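Local structure of telomerase reverse transcriptase (Candida albicans SC5314, 6ZDQ) at residues E277-V282 and L425-S430; Y367-Y372 and K415-Q420. The protein probably extends telomeres as a reverse transcriptase, adding simple sequence repeats to chromosome ends by copying a template within the telomerase RNA. All coordinates share one frame; numbering follows the deposited sequence.

Interaction 1. Residues E277-V282 and L425-S430; sequences EVLSPV and LEVCRS
Val427 is the hub of this contact: both of its methyls are taken up by one face of the helix segment 277-282. Its CG1, set between the backbone N and the carbonyl carbon (chi1 68°), meets CG2 of Val282 tip to tip at 3.6 Å. The other methyl, CG2, stands anti to the backbone N and enters between two side chains of the preceding turn. There Val278 and Val427 pass alongside with their tips running opposite ways, bringing Val278 CG1 to 3.9 Å from Val427 CG2. Leu279 leaves its backbone to one side of Val427, but its extended end (chi2 -177°) brings CD2 to 4.1 Å from Val427 CG2. The second branch of Val282, CG1, lies anti to its own backbone N and rests on SG of Cys428, 4.1 Å away, so the two methyls of this valine serve successive residues of 425-430. All four contacts are apolar and the interface is small, 169 Å² in total. The segment axes cross almost at right angles, at -93°, and stay 10.7 Å apart, which confines contact to this one patch. Within 277-282 one widened, pi-like turn spans 277-279 and the helix kinks at Pro281, whose ring nitrogen has no hydrogen to donate. Farther out, Tyr274 touches both Leu279 and Val427, while Leu461 touches Val282 and Phe465 touches Cys428, both from helix 460-477. Within 425-430, Arg429 NH1 bridges to Glu426 OE1 at 2.7 Å, nearly within the guanidinium plane and on the syn lone pair, and Arg429 NH2 pairs with Asp434. The whole is near-orthogonal helix-helix packing in a buried hydrophobic core, joining the long helix 263-296 to helix 421-434 of the reverse transcriptase region, probably within its fingers part.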
loop_
_atom_site.group_PDB
_atom_site.type_symbol
_atom_site.label_atom_id
_atom_site.label_comp_id
_atom_site.label_asym_id
_atom_site.label_seq_id
_atom_site.Cartn_x
_atom_site.Cartn_y
_atom_site.Cartn_z
ATOM N N GLU A 277 -5.576 11.082 -20.097
ATOM C CA GLU A 277 -6.293 12.039 -20.930
ATOM C C GLU A 277 -7.791 12.084 -20.660
ATOM O O GLU A 277 -8.407 13.134 -20.864
ATOM C CB GLU A 277 -6.060 11.735 -22.414
ATOM C CG GLU A 277 -4.600 11.819 -22.836
ATOM C CD GLU A 277 -4.415 12.517 -24.166
ATOM O OE1 GLU A 277 -5.150 13.491 -24.434
ATOM O OE2 GLU A 277 -3.536 12.093 -24.946
ATOM N N VAL A 278 -8.398 10.981 -20.214
ATOM C CA VAL A 278 -9.822 10.929 -19.919
ATOM C C VAL A 278 -10.085 10.471 -18.481
ATOM O O VAL A 278 -10.778 11.151 -17.724
ATOM C CB VAL A 278 -10.580 10.030 -20.921
ATOM C CG1 VAL A 278 -12.042 9.913 -20.524
ATOM C CG2 VAL A 278 -10.455 10.588 -22.331
ATOM N N LEU A 279 -9.523 9.321 -18.100
ATOM C CA LEU A 279 -9.871 8.706 -16.818
ATOM C C LEU A 279 -9.507 9.604 -15.641
ATOM O O LEU A 279 -10.377 10.008 -14.862
ATOM C CB LEU A 279 -9.189 7.343 -16.691
ATOM C CG LEU A 279 -9.842 6.203 -17.471
ATOM C CD1 LEU A 279 -9.113 4.894 -17.216
ATOM C CD2 LEU A 279 -11.315 6.082 -17.109
ATOM N N SER A 280 -8.219 9.909 -15.481
ATOM C CA SER A 280 -7.810 10.806 -14.402
ATOM C C SER A 280 -8.464 12.180 -14.493
ATOM O O SER A 280 -8.884 12.700 -13.443
ATOM C CB SER A 280 -6.280 10.927 -14.362
ATOM O OG SER A 280 -5.673 9.679 -14.079
ATOM N N PRO A 281 -8.572 12.825 -15.664
ATOM C CA PRO A 281 -9.354 14.072 -15.726
ATOM C C PRO A 281 -10.784 13.922 -15.234
ATOM O O PRO A 281 -11.305 14.837 -14.584
ATOM C CB PRO A 281 -9.299 14.429 -17.216
ATOM C CG PRO A 281 -8.001 13.883 -17.666
ATOM C CD PRO A 281 -7.842 12.587 -16.925
ATOM N N VAL A 282 -11.435 12.792 -15.522
ATOM C CA VAL A 282 -12.784 12.561 -15.006
ATOM C C VAL A 282 -12.762 12.464 -13.486
ATOM O O VAL A 282 -13.620 13.033 -12.800
ATOM C CB VAL A 282 -13.401 11.306 -15.651
ATOM C CG1 VAL A 282 -14.587 10.813 -14.835
ATOM C CG2 VAL A 282 -13.833 11.609 -17.072
ATOM N N LEU A 425 -20.203 11.550 -18.664
ATOM C CA LEU A 425 -21.209 10.566 -18.281
ATOM C C LEU A 425 -21.047 9.264 -19.055
ATOM O O LEU A 425 -21.333 8.188 -18.519
ATOM C CB LEU A 425 -22.610 11.137 -18.483
ATOM C CG LEU A 425 -22.988 12.295 -17.557
ATOM C CD1 LEU A 425 -24.380 12.813 -17.883
ATOM C CD2 LEU A 425 -22.897 11.868 -16.099
ATOM N N GLU A 426 -20.597 9.339 -20.309
ATOM C CA GLU A 426 -20.423 8.130 -21.106
ATOM C C GLU A 426 -19.281 7.271 -20.576
ATOM O O GLU A 426 -19.411 6.044 -20.486
ATOM C CB GLU A 426 -20.185 8.500 -22.571
ATOM C CG GLU A 426 -19.906 7.313 -23.481
ATOM C CD GLU A 426 -20.938 6.212 -23.338
ATOM O OE1 GLU A 426 -20.569 5.105 -22.895
ATOM O OE2 GLU A 426 -22.119 6.454 -23.662
ATOM N N VAL A 427 -18.153 7.890 -20.222
ATOM C CA VAL A 427 -17.036 7.111 -19.697
ATOM C C VAL A 427 -17.342 6.607 -18.291
ATOM O O VAL A 427 -16.821 5.565 -17.872
ATOM C CB VAL A 427 -15.734 7.936 -19.745
ATOM C CG1 VAL A 427 -15.786 9.093 -18.765
ATOM C CG2 VAL A 427 -14.525 7.049 -19.476
ATOM N N CYS A 428 -18.187 7.321 -17.541
ATOM C CA CYS A 428 -18.548 6.871 -16.200
ATOM C C CYS A 428 -19.320 5.559 -16.247
ATOM O O CYS A 428 -18.965 4.592 -15.564
ATOM C CB CYS A 428 -19.358 7.948 -15.480
ATOM S SG CYS A 428 -18.356 9.218 -14.679
ATOM N N ARG A 429 -20.390 5.508 -17.048
ATOM C CA ARG A 429 -21.154 4.270 -17.168
ATOM C C ARG A 429 -20.317 3.153 -17.779
ATOM O O ARG A 429 -20.535 1.976 -17.469
ATOM C CB ARG A 429 -22.422 4.500 -17.991
ATOM C CG ARG A 429 -22.178 5.014 -19.395
ATOM C CD ARG A 429 -23.323 4.636 -20.318
ATOM N NE ARG A 429 -23.494 3.188 -20.393
ATOM C CZ ARG A 429 -22.827 2.399 -21.230
ATOM N NH1 ARG A 429 -21.941 2.918 -22.070
ATOM N NH2 ARG A 429 -23.044 1.091 -21.228
ATOM N N SER A 430 -19.365 3.497 -18.651
ATOM C CA SER A 430 -18.463 2.489 -19.198
ATOM C C SER A 430 -17.642 1.831 -18.095
ATOM O O SER A 430 -17.463 0.608 -18.088
ATOM C CB SER A 430 -17.549 3.117 -20.250
ATOM O OG SER A 430 -16.619 2.174 -20.752
#

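Interaction 2. Residues Y367-Y372 and K415-Q420; sequences YYVRYY and KTIALQ
Four backbone hydrogen bonds hold these two short strands together, three nearly straight and one weak. The tight part is the Val369-Ile417 pair: Ile417 N gives to Val369 O at 2.8 Å and 170°, and Val369 N returns a bond to Ile417 O at 2.9 Å. The two side chains run abreast, and Val369 CG1, held between the backbone N and the carbonyl carbon (chi1 53°), reaches Ile417 CB at 3.7 Å. At the next hydrogen-bonded pair Leu419 N bonds well to Tyr367 O, but the return bond from Tyr367 N to Leu419 O is weak, bent to 119°. That carbonyl oxygen also sits at the edge of the Tyr367 ring, near its plane. Tyr367, Val369, Ile417 and Leu419 share the face turned to helix 263-296, where Pro281 meets Val369 and Leu419. The opposite face is looser and exposed: Tyr368, in the non-hydrogen-bonded pair with Ala418, brings ring atom CE1 to 3.8 Å from Ala418 CB. Past the strand end, the aliphatic stem of Arg370 runs alongside Thr416, CD to CG2 at 3.6 Å, before bending at chi3. Gln420 then takes the N-cap position of the following helix. The outcome is a two-stranded antiparallel ribbon, one face packed on helices and the other at the protein surface, consistent with the insertion between reverse transcriptase motifs A and B' that TERTs carry in the fingers.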
loop_
_atom_site.group_PDB
_atom_site.type_symbol
_atom_site.label_atom_id
_atom_site.label_comp_id
_atom_site.label_asym_id
_atom_site.label_seq_id
_atom_site.Cartn_x
_atom_site.Cartn_y
_atom_site.Cartn_z
ATOM N N TYR A 367 -15.835 21.216 -19.442
ATOM C CA TYR A 367 -14.952 21.411 -18.299
ATOM C C TYR A 367 -13.492 21.305 -18.729
ATOM O O TYR A 367 -13.131 20.469 -19.563
ATOM C CB TYR A 367 -15.260 20.379 -17.209
ATOM C CG TYR A 367 -16.672 20.452 -16.672
ATOM C CD1 TYR A 367 -17.703 19.742 -17.274
ATOM C CD2 TYR A 367 -16.976 21.229 -15.561
ATOM C CE1 TYR A 367 -18.996 19.807 -16.786
ATOM C CE2 TYR A 367 -18.266 21.300 -15.067
ATOM C CZ TYR A 367 -19.271 20.587 -15.684
ATOM O OH TYR A 367 -20.558 20.656 -15.196
ATOM N N TYR A 368 -12.651 22.163 -18.159
ATOM C CA TYR A 368 -11.230 22.213 -18.483
ATOM C C TYR A 368 -10.418 21.726 -17.291
ATOM O O TYR A 368 -10.587 22.223 -16.172
ATOM C CB TYR A 368 -10.804 23.630 -18.874
ATOM C CG TYR A 368 -11.519 24.159 -20.096
ATOM C CD1 TYR A 368 -11.107 23.804 -21.374
ATOM C CD2 TYR A 368 -12.608 25.011 -19.972
ATOM C CE1 TYR A 368 -11.759 24.281 -22.494
ATOM C CE2 TYR A 368 -13.268 25.494 -21.086
ATOM C CZ TYR A 368 -12.839 25.127 -22.345
ATOM O OH TYR A 368 -13.492 25.606 -23.458
ATOM N N VAL A 369 -9.542 20.755 -17.536
ATOM C CA VAL A 369 -8.717 20.151 -16.497
ATOM C C VAL A 369 -7.261 20.195 -16.941
ATOM O O VAL A 369 -6.954 20.020 -18.125
ATOM C CB VAL A 369 -9.167 18.704 -16.198
ATOM C CG1 VAL A 369 -9.211 17.892 -17.479
ATOM C CG2 VAL A 369 -8.261 18.044 -15.162
ATOM N N ARG A 370 -6.366 20.446 -15.986
ATOM C CA ARG A 370 -4.926 20.465 -16.239
ATOM C C ARG A 370 -4.261 20.047 -14.930
ATOM O O ARG A 370 -4.134 20.859 -14.008
ATOM C CB ARG A 370 -4.464 21.840 -16.699
ATOM C CG ARG A 370 -2.966 21.987 -16.881
ATOM C CD ARG A 370 -2.599 23.453 -17.025
ATOM N NE ARG A 370 -3.105 24.237 -15.899
ATOM C CZ ARG A 370 -3.052 25.562 -15.820
ATOM N NH1 ARG A 370 -2.516 26.269 -16.806
ATOM N NH2 ARG A 370 -3.539 26.182 -14.754
ATOM N N TYR A 371 -3.851 18.783 -14.857
ATOM C CA TYR A 371 -3.465 18.201 -13.580
ATOM C C TYR A 371 -2.122 18.737 -13.098
ATOM O O TYR A 371 -1.185 18.920 -13.880
ATOM C CB TYR A 371 -3.407 16.677 -13.684
ATOM C CG TYR A 371 -3.018 16.008 -12.386
ATOM C CD1 TYR A 371 -3.958 15.793 -11.388
ATOM C CD2 TYR A 371 -1.709 15.600 -12.153
ATOM C CE1 TYR A 371 -3.609 15.187 -10.197
ATOM C CE2 TYR A 371 -1.351 14.993 -10.964
ATOM C CZ TYR A 371 -2.306 14.790 -9.989
ATOM O OH TYR A 371 -1.955 14.186 -8.804
ATOM N N TYR A 372 -2.040 18.975 -11.791
ATOM C CA TYR A 372 -0.798 19.297 -11.105
ATOM C C TYR A 372 -0.855 18.667 -9.724
ATOM O O TYR A 372 -1.855 18.818 -9.015
ATOM C CB TYR A 372 -0.580 20.812 -10.999
ATOM C CG TYR A 372 -0.107 21.450 -12.285
ATOM C CD1 TYR A 372 1.229 21.399 -12.658
ATOM C CD2 TYR A 372 -0.997 22.104 -13.126
ATOM C CE1 TYR A 372 1.666 21.977 -13.833
ATOM C CE2 TYR A 372 -0.569 22.687 -14.302
ATOM C CZ TYR A 372 0.763 22.620 -14.651
ATOM O OH TYR A 372 1.191 23.201 -15.823
ATOM N N LYS A 415 -0.719 19.433 -20.858
ATOM C CA LYS A 415 -1.672 20.157 -21.686
ATOM C C LYS A 415 -3.050 20.130 -21.040
ATOM O O LYS A 415 -3.407 19.183 -20.335
ATOM C CB LYS A 415 -1.748 19.565 -23.102
ATOM C CG LYS A 415 -2.375 20.499 -24.126
ATOM C CD LYS A 415 -1.516 21.739 -24.331
ATOM C CE LYS A 415 -2.333 22.900 -24.875
ATOM N NZ LYS A 415 -3.329 23.379 -23.878
ATOM N N THR A 416 -3.821 21.189 -21.287
ATOM C CA THR A 416 -5.175 21.294 -20.762
ATOM C C THR A 416 -6.124 20.411 -21.567
ATOM O O THR A 416 -6.126 20.451 -22.802
ATOM C CB THR A 416 -5.652 22.745 -20.800
ATOM O OG1 THR A 416 -5.669 23.208 -22.156
ATOM C CG2 THR A 416 -4.724 23.632 -19.983
ATOM N N ILE A 417 -6.933 19.622 -20.865
ATOM C CA ILE A 417 -7.871 18.688 -21.479
ATOM C C ILE A 417 -9.276 19.261 -21.351
ATOM O O ILE A 417 -9.662 19.743 -20.280
ATOM C CB ILE A 417 -7.784 17.294 -20.830
ATOM C CG1 ILE A 417 -6.367 16.728 -20.950
ATOM C CG2 ILE A 417 -8.794 16.344 -21.459
ATOM C CD1 ILE A 417 -5.921 16.485 -22.377
ATOM N N ALA A 418 -10.037 19.211 -22.443
ATOM C CA ALA A 418 -11.417 19.683 -22.476
ATOM C C ALA A 418 -12.342 18.477 -22.595
ATOM O O ALA A 418 -12.337 17.782 -23.616
ATOM C CB ALA A 418 -11.634 20.657 -23.632
ATOM N N LEU A 419 -13.128 18.229 -21.550
ATOM C CA LEU A 419 -14.097 17.140 -21.524
ATOM C C LEU A 419 -15.493 17.712 -21.332
ATOM O O LEU A 419 -15.725 18.496 -20.404
ATOM C CB LEU A 419 -13.774 16.137 -20.411
ATOM C CG LEU A 419 -12.440 15.395 -20.510
ATOM C CD1 LEU A 419 -12.290 14.433 -19.346
ATOM C CD2 LEU A 419 -12.323 14.658 -21.836
ATOM N N GLN A 420 -16.416 17.325 -22.206
ATOM C CA GLN A 420 -17.798 17.769 -22.122
ATOM C C GLN A 420 -18.617 16.836 -21.232
ATOM O O GLN A 420 -18.222 15.705 -20.946
ATOM C CB GLN A 420 -18.428 17.857 -23.513
ATOM C CG GLN A 420 -18.137 19.162 -24.242
ATOM C CD GLN A 420 -19.087 19.409 -25.399
ATOM O OE1 GLN A 420 -19.867 18.535 -25.773
ATOM N NE2 GLN A 420 -19.028 20.608 -25.969
#

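Well after the RNA-binding region, helix 263-296 supplies 277-282 to interaction 1. The chain then passes strand 332-337 and helix 347-356 to reach strand 367-369. A long excursion without helix or strand, partly unmodelled, follows before strand 417-419 returns to close the inner loop, interaction 2. Helix 421-434 comes directly afterwards and closes the larger loop with 277-282, so interaction 2 is nested inside interaction 1. The contacts touch along 277-282, from Glu277 O on Ile417 CG2 to Val282 on Leu419. Helix 263-296 thus ties the ribbon and its succeeding helix into one block.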